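PDB 3PDU: 3-hydroxyisobutyrate dehydrogenase family protein from Geobacter sulfurreducens, which probably reduces succinic semialdehyde to gamma-hydroxybutyrate with an NADP(H) cofactor, as a member of the beta-hydroxyacid dehydrogenase family. Local coordinates for residues Q47-D59 with N79-Y91. Sequence-based numbering, arbitrary orientation.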
ATOM      1  N   GLN A  47      18.633  -3.315  44.467  1.00 23.77           N
ATOM      2  CA  GLN A  47      18.407  -4.321  43.431  1.00 23.22           C
ATOM      3  C   GLN A  47      17.616  -5.493  43.999  1.00 23.44           C
ATOM      4  O   GLN A  47      17.893  -5.946  45.106  1.00 28.19           O
ATOM      5  CB  GLN A  47      19.736  -4.827  42.866  1.00 20.48           C
ATOM      6  CG  GLN A  47      19.578  -5.789  41.688  1.00 26.92           C
ATOM      7  CD  GLN A  47      20.910  -6.219  41.129  1.00 36.15           C
ATOM      8  OE1 GLN A  47      21.964  -5.788  41.609  1.00 29.50           O
ATOM      9  NE2 GLN A  47      20.880  -7.078  40.115  1.00 31.76           N
ATOM     10  N   ALA A  48      16.642  -5.986  43.236  1.00 20.39           N
ATOM     11  CA  ALA A  48      15.885  -7.183  43.624  1.00 20.43           C
ATOM     12  C   ALA A  48      16.123  -8.323  42.642  1.00 20.93           C
ATOM     13  O   ALA A  48      16.585  -8.101  41.530  1.00 27.11           O
ATOM     14  CB  ALA A  48      14.389  -6.867  43.715  1.00 21.07           C
ATOM     15  N   SER A  49      15.785  -9.542  43.053  1.00 24.69           N
ATOM     16  CA  SER A  49      16.064 -10.734  42.250  1.00 22.50           C
ATOM     17  C   SER A  49      14.949 -11.153  41.294  1.00 22.68           C
ATOM     18  O   SER A  49      15.190 -11.951  40.396  1.00 27.52           O
ATOM     19  CB  SER A  49      16.411 -11.916  43.165  1.00 27.63           C
ATOM     20  OG  SER A  49      17.611 -11.659  43.873  1.00 46.35           O
ATOM     21  N   SER A  50      13.735 -10.633  41.481  1.00 22.97           N
ATOM     22  CA  SER A  50      12.626 -10.974  40.593  1.00 21.74           C
ATOM     23  C   SER A  50      11.487  -9.967  40.672  1.00 22.10           C
ATOM     24  O   SER A  50      11.389  -9.183  41.629  1.00 22.88           O
ATOM     25  CB  SER A  50      12.074 -12.362  40.939  1.00 22.01           C
ATOM     26  OG  SER A  50      11.450 -12.322  42.212  1.00 24.42           O
ATOM     27  N   PRO A  51      10.606  -9.985  39.668  1.00 21.23           N
ATOM     28  CA  PRO A  51       9.424  -9.123  39.735  1.00 23.55           C
ATOM     29  C   PRO A  51       8.583  -9.447  40.973  1.00 23.08           C
ATOM     30  O   PRO A  51       8.035  -8.540  41.597  1.00 21.55           O
ATOM     31  CB  PRO A  51       8.667  -9.474  38.444  1.00 21.21           C
ATOM     32  CG  PRO A  51       9.747  -9.943  37.507  1.00 23.18           C
ATOM     33  CD  PRO A  51      10.702 -10.705  38.382  1.00 19.39           C
ATOM     34  N   ALA A  52       8.496 -10.730  41.325  1.00 21.56           N
ATOM     35  CA  ALA A  52       7.735 -11.157  42.496  1.00 26.23           C
ATOM     36  C   ALA A  52       8.277 -10.507  43.764  1.00 25.68           C
ATOM     37  O   ALA A  52       7.511 -10.033  44.600  1.00 24.60           O
ATOM     38  CB  ALA A  52       7.753 -12.695  42.628  1.00 25.08           C
ATOM     39  N   GLU A  53       9.599 -10.477  43.903  1.00 21.47           N
ATOM     40  CA  GLU A  53      10.213  -9.843  45.066  1.00 22.43           C
ATOM     41  C   GLU A  53       9.890  -8.356  45.126  1.00 22.42           C
ATOM     42  O   GLU A  53       9.614  -7.811  46.196  1.00 23.06           O
ATOM     43  CB  GLU A  53      11.733 -10.055  45.083  1.00 32.00           C
ATOM     44  CG  GLU A  53      12.406  -9.443  46.312  1.00 48.49           C
ATOM     45  CD  GLU A  53      13.920  -9.340  46.192  1.00 54.98           C
ATOM     46  OE1 GLU A  53      14.527 -10.166  45.481  1.00 48.18           O
ATOM     47  OE2 GLU A  53      14.504  -8.427  46.820  1.00 67.63           O
ATOM     48  N   VAL A  54       9.916  -7.695  43.977  1.00 21.42           N
ATOM     49  CA  VAL A  54       9.609  -6.269  43.947  1.00 17.11           C
ATOM     50  C   VAL A  54       8.155  -6.015  44.370  1.00 20.44           C
ATOM     51  O   VAL A  54       7.879  -5.152  45.210  1.00 19.94           O
ATOM     52  CB  VAL A  54       9.855  -5.680  42.555  1.00 16.37           C
ATOM     53  CG1 VAL A  54       9.406  -4.209  42.507  1.00 17.42           C
ATOM     54  CG2 VAL A  54      11.340  -5.811  42.165  1.00 18.56           C
ATOM     55  N   CYS A  55       7.226  -6.765  43.789  1.00 19.63           N
ATOM     56  CA  CYS A  55       5.797  -6.489  43.996  1.00 24.18           C
ATOM     57  C   CYS A  55       5.298  -6.905  45.384  1.00 23.75           C
ATOM     58  O   CYS A  55       4.285  -6.401  45.869  1.00 28.69           O
ATOM     59  CB  CYS A  55       4.957  -7.140  42.899  1.00 21.95           C
ATOM     60  SG  CYS A  55       5.218  -6.387  41.268  1.00 26.65           S
ATOM     61  N   ALA A  56       6.014  -7.822  46.018  1.00 22.45           N
ATOM     62  CA  ALA A  56       5.714  -8.201  47.393  1.00 24.63           C
ATOM     63  C   ALA A  56       6.154  -7.100  48.361  1.00 24.82           C
ATOM     64  O   ALA A  56       5.556  -6.913  49.411  1.00 28.62           O
ATOM     65  CB  ALA A  56       6.405  -9.524  47.741  1.00 29.39           C
ATOM     66  N   ALA A  57       7.198  -6.364  47.999  1.00 24.54           N
ATOM     67  CA  ALA A  57       7.813  -5.427  48.941  1.00 27.45           C
ATOM     68  C   ALA A  57       7.455  -3.951  48.725  1.00 31.20           C
ATOM     69  O   ALA A  57       7.574  -3.148  49.645  1.00 37.57           O
ATOM     70  CB  ALA A  57       9.325  -5.599  48.942  1.00 29.63           C
ATOM     71  N   CYS A  58       7.023  -3.595  47.523  1.00 19.05           N
ATOM     72  CA  CYS A  58       6.841  -2.186  47.176  1.00 21.67           C
ATOM     73  C   CYS A  58       5.373  -1.775  47.069  1.00 22.15           C
ATOM     74  O   CYS A  58       4.554  -2.513  46.532  1.00 24.07           O
ATOM     75  CB  CYS A  58       7.550  -1.883  45.864  1.00 20.15           C
ATOM     76  SG  CYS A  58       9.333  -2.111  45.945  1.00 23.97           S
ATOM     77  N   ASP A  59       5.048  -0.586  47.568  1.00 18.04           N
ATOM     78  CA  ASP A  59       3.659  -0.122  47.539  1.00 24.50           C
ATOM     79  C   ASP A  59       3.168   0.109  46.118  1.00 20.08           C
ATOM     80  O   ASP A  59       2.000  -0.114  45.813  1.00 22.32           O
ATOM     81  CB  ASP A  59       3.495   1.167  48.353  1.00 23.52           C
ATOM     82  CG  ASP A  59       3.771   0.953  49.820  1.00 25.95           C
ATOM     83  OD1 ASP A  59       3.105   0.088  50.436  1.00 26.43           O
ATOM     84  OD2 ASP A  59       4.667   1.632  50.350  1.00 25.63           O
ATOM     85  N   ASN A  79       8.011 -16.492  39.153  1.00 26.15           N
ATOM     86  CA  ASN A  79       8.564 -15.393  39.943  1.00 25.51           C
ATOM     87  C   ASN A  79       8.131 -14.038  39.397  1.00 26.41           C
ATOM     88  O   ASN A  79       8.815 -13.024  39.582  1.00 23.23           O
ATOM     89  CB  ASN A  79      10.095 -15.492  40.004  1.00 27.66           C
ATOM     90  CG  ASN A  79      10.569 -16.875  40.411  1.00 37.50           C
ATOM     91  OD1 ASN A  79      10.172 -17.399  41.451  1.00 36.11           O
ATOM     92  ND2 ASN A  79      11.426 -17.471  39.591  1.00 40.15           N
ATOM     93  N   GLY A  80       6.978 -14.023  38.731  1.00 24.24           N
ATOM     94  CA  GLY A  80       6.477 -12.813  38.100  1.00 17.94           C
ATOM     95  C   GLY A  80       5.618 -11.976  39.027  1.00 23.46           C
ATOM     96  O   GLY A  80       5.491 -12.288  40.204  1.00 22.21           O
ATOM     97  N   VAL A  81       5.025 -10.912  38.491  1.00 21.66           N
ATOM     98  CA  VAL A  81       4.254  -9.962  39.292  1.00 19.90           C
ATOM     99  C   VAL A  81       3.175 -10.633  40.149  1.00 24.25           C
ATOM    100  O   VAL A  81       3.004 -10.303  41.322  1.00 21.11           O
ATOM    101  CB  VAL A  81       3.614  -8.875  38.400  1.00 21.16           C
ATOM    102  CG1 VAL A  81       2.604  -8.011  39.189  1.00 20.90           C
ATOM    103  CG2 VAL A  81       4.715  -7.999  37.762  1.00 21.15           C
ATOM    104  N   LEU A  82       2.452 -11.574  39.564  1.00 22.46           N
ATOM    105  CA  LEU A  82       1.305 -12.163  40.243  1.00 23.18           C
ATOM    106  C   LEU A  82       1.701 -12.978  41.475  1.00 29.21           C
ATOM    107  O   LEU A  82       0.882 -13.181  42.371  1.00 28.33           O
ATOM    108  CB  LEU A  82       0.498 -13.030  39.282  1.00 22.10           C
ATOM    109  CG  LEU A  82      -0.130 -12.353  38.060  1.00 26.96           C
ATOM    110  CD1 LEU A  82      -0.868 -13.403  37.233  1.00 26.27           C
ATOM    111  CD2 LEU A  82      -1.063 -11.206  38.437  1.00 21.94           C
ATOM    112  N   GLU A  83       2.953 -13.428  41.529  1.00 24.57           N
ATOM    113  CA  GLU A  83       3.424 -14.216  42.672  1.00 29.21           C
ATOM    114  C   GLU A  83       3.770 -13.334  43.872  1.00 28.06           C
ATOM    115  O   GLU A  83       4.001 -13.832  44.965  1.00 31.21           O
ATOM    116  CB  GLU A  83       4.635 -15.074  42.296  1.00 25.86           C
ATOM    117  CG  GLU A  83       4.348 -16.118  41.223  1.00 36.46           C
ATOM    118  CD  GLU A  83       5.477 -17.134  41.068  1.00 55.84           C
ATOM    119  OE1 GLU A  83       6.506 -17.003  41.769  1.00 63.97           O
ATOM    120  OE2 GLU A  83       5.337 -18.065  40.244  1.00 59.54           O
ATOM    121  N   GLY A  84       3.816 -12.023  43.663  1.00 23.53           N
ATOM    122  CA  GLY A  84       4.131 -11.107  44.745  1.00 25.46           C
ATOM    123  C   GLY A  84       3.079 -10.048  45.050  1.00 25.44           C
ATOM    124  O   GLY A  84       2.933  -9.645  46.198  1.00 26.65           O
ATOM    125  N   ILE A  85       2.353  -9.588  44.034  1.00 23.60           N
ATOM    126  CA  ILE A  85       1.388  -8.499  44.226  1.00 21.96           C
ATOM    127  C   ILE A  85       0.225  -8.940  45.110  1.00 23.72           C
ATOM    128  O   ILE A  85      -0.104 -10.120  45.163  1.00 28.67           O
ATOM    129  CB  ILE A  85       0.834  -7.974  42.885  1.00 24.21           C
ATOM    130  CG1 ILE A  85       0.264  -6.558  43.047  1.00 22.95           C
ATOM    131  CG2 ILE A  85      -0.216  -8.933  42.318  1.00 27.15           C
ATOM    132  CD1 ILE A  85       1.309  -5.468  43.034  1.00 22.66           C
ATOM    133  N   GLY A  86      -0.389  -7.992  45.811  1.00 27.52           N
ATOM    134  CA  GLY A  86      -1.497  -8.296  46.709  1.00 22.27           C
ATOM    135  C   GLY A  86      -1.681  -7.187  47.730  1.00 32.11           C
ATOM    136  O   GLY A  86      -0.988  -6.166  47.669  1.00 24.16           O
ATOM    137  N   GLY A  87      -2.623  -7.378  48.653  1.00 26.37           N
ATOM    138  CA  GLY A  87      -2.825  -6.460  49.761  1.00 30.19           C
ATOM    139  C   GLY A  87      -2.964  -4.993  49.394  1.00 31.91           C
ATOM    140  O   GLY A  87      -2.546  -4.121  50.154  1.00 29.88           O
ATOM    141  N   GLY A  88      -3.553  -4.708  48.236  1.00 24.57           N
ATOM    142  CA  GLY A  88      -3.748  -3.333  47.818  1.00 23.53           C
ATOM    143  C   GLY A  88      -2.552  -2.706  47.118  1.00 29.18           C
ATOM    144  O   GLY A  88      -2.606  -1.548  46.687  1.00 25.56           O
ATOM    145  N   ARG A  89      -1.459  -3.455  47.001  1.00 24.89           N
ATOM    146  CA  ARG A  89      -0.264  -2.891  46.372  1.00 23.58           C
ATOM    147  C   ARG A  89      -0.523  -2.668  44.879  1.00 22.95           C
ATOM    148  O   ARG A  89      -1.294  -3.403  44.258  1.00 21.64           O
ATOM    149  CB  ARG A  89       0.960  -3.779  46.612  1.00 22.00           C
ATOM    150  CG  ARG A  89       1.346  -3.870  48.088  1.00 20.73           C
ATOM    151  CD  ARG A  89       2.624  -4.653  48.274  1.00 19.73           C
ATOM    152  NE  ARG A  89       2.455  -6.073  47.976  1.00 24.23           N
ATOM    153  CZ  ARG A  89       1.854  -6.942  48.788  1.00 27.11           C
ATOM    154  NH1 ARG A  89       1.333  -6.535  49.940  1.00 25.40           N
ATOM    155  NH2 ARG A  89       1.761  -8.213  48.441  1.00 25.92           N
ATOM    156  N   GLY A  90       0.109  -1.651  44.309  1.00 21.67           N
ATOM    157  CA  GLY A  90      -0.209  -1.253  42.947  1.00 17.83           C
ATOM    158  C   GLY A  90       0.791  -1.696  41.895  1.00 18.51           C
ATOM    159  O   GLY A  90       1.995  -1.782  42.150  1.00 20.67           O
ATOM    160  N   TYR A  91       0.291  -1.943  40.692  1.00 18.20           N
ATOM    161  CA  TYR A  91       1.144  -2.252  39.555  1.00 18.59           C
ATOM    162  C   TYR A  91       0.762  -1.306  38.431  1.00 16.49           C
ATOM    163  O   TYR A  91      -0.404  -1.249  38.044  1.00 19.31           O
ATOM    164  CB  TYR A  91       0.942  -3.714  39.127  1.00 18.35           C
ATOM    165  CG  TYR A  91       1.909  -4.182  38.062  1.00 17.02           C
ATOM    166  CD1 TYR A  91       3.273  -4.137  38.280  1.00 21.61           C
ATOM    167  CD2 TYR A  91       1.453  -4.672  36.836  1.00 20.25           C
ATOM    168  CE1 TYR A  91       4.168  -4.563  37.321  1.00 25.83           C
ATOM    169  CE2 TYR A  91       2.350  -5.108  35.859  1.00 20.19           C
ATOM    170  CZ  TYR A  91       3.708  -5.046  36.117  1.00 25.12           C
ATOM    171  OH  TYR A  91       4.627  -5.464  35.178  1.00 19.20           O
TER
HETATM  172  O   HOH W   1       3.969  -3.179  43.916  1.00 20.00           O
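A bend at chi3 (-69°) folds the arm of R89 back against the C-terminal end of helix 51-57, where its NE donates a hydrogen bond of 2.8 Å to C55 O, in the carbonyl plane. Arginine suits the place because NE and NH2 share one plane and serve two carbonyls together, NH2 donating to G84 O at 2.9 Å; G86 O lies over the centre of one guanidinium face and A56 O, nearer the rim, over the other. A lysine in its place, with a single amine, would probably leave C55 O or G84 O without its donor. Both segments belong to the Rossmann-like NADP-binding domain, where helix 51-57 leads into strand 60-63 and the loop into the neighbouring parallel strand 90-93; G90 N donates almost straight (175°) to D59 O, and a water joins C58 O to G90 O. Glycine at 84 allows a CA-H...O contact of 3.5 Å from G84 CA to A52 O, where a CB would clash. Compact, buried C55 rests SG on both V81 methyls and obliquely near the Y91 ring; branched V81 also sets CG1 over a ring face. A52 N donates to N79 O at 2.9 Å, while N-cap S50 accepts from E53 N through its short hydroxyl.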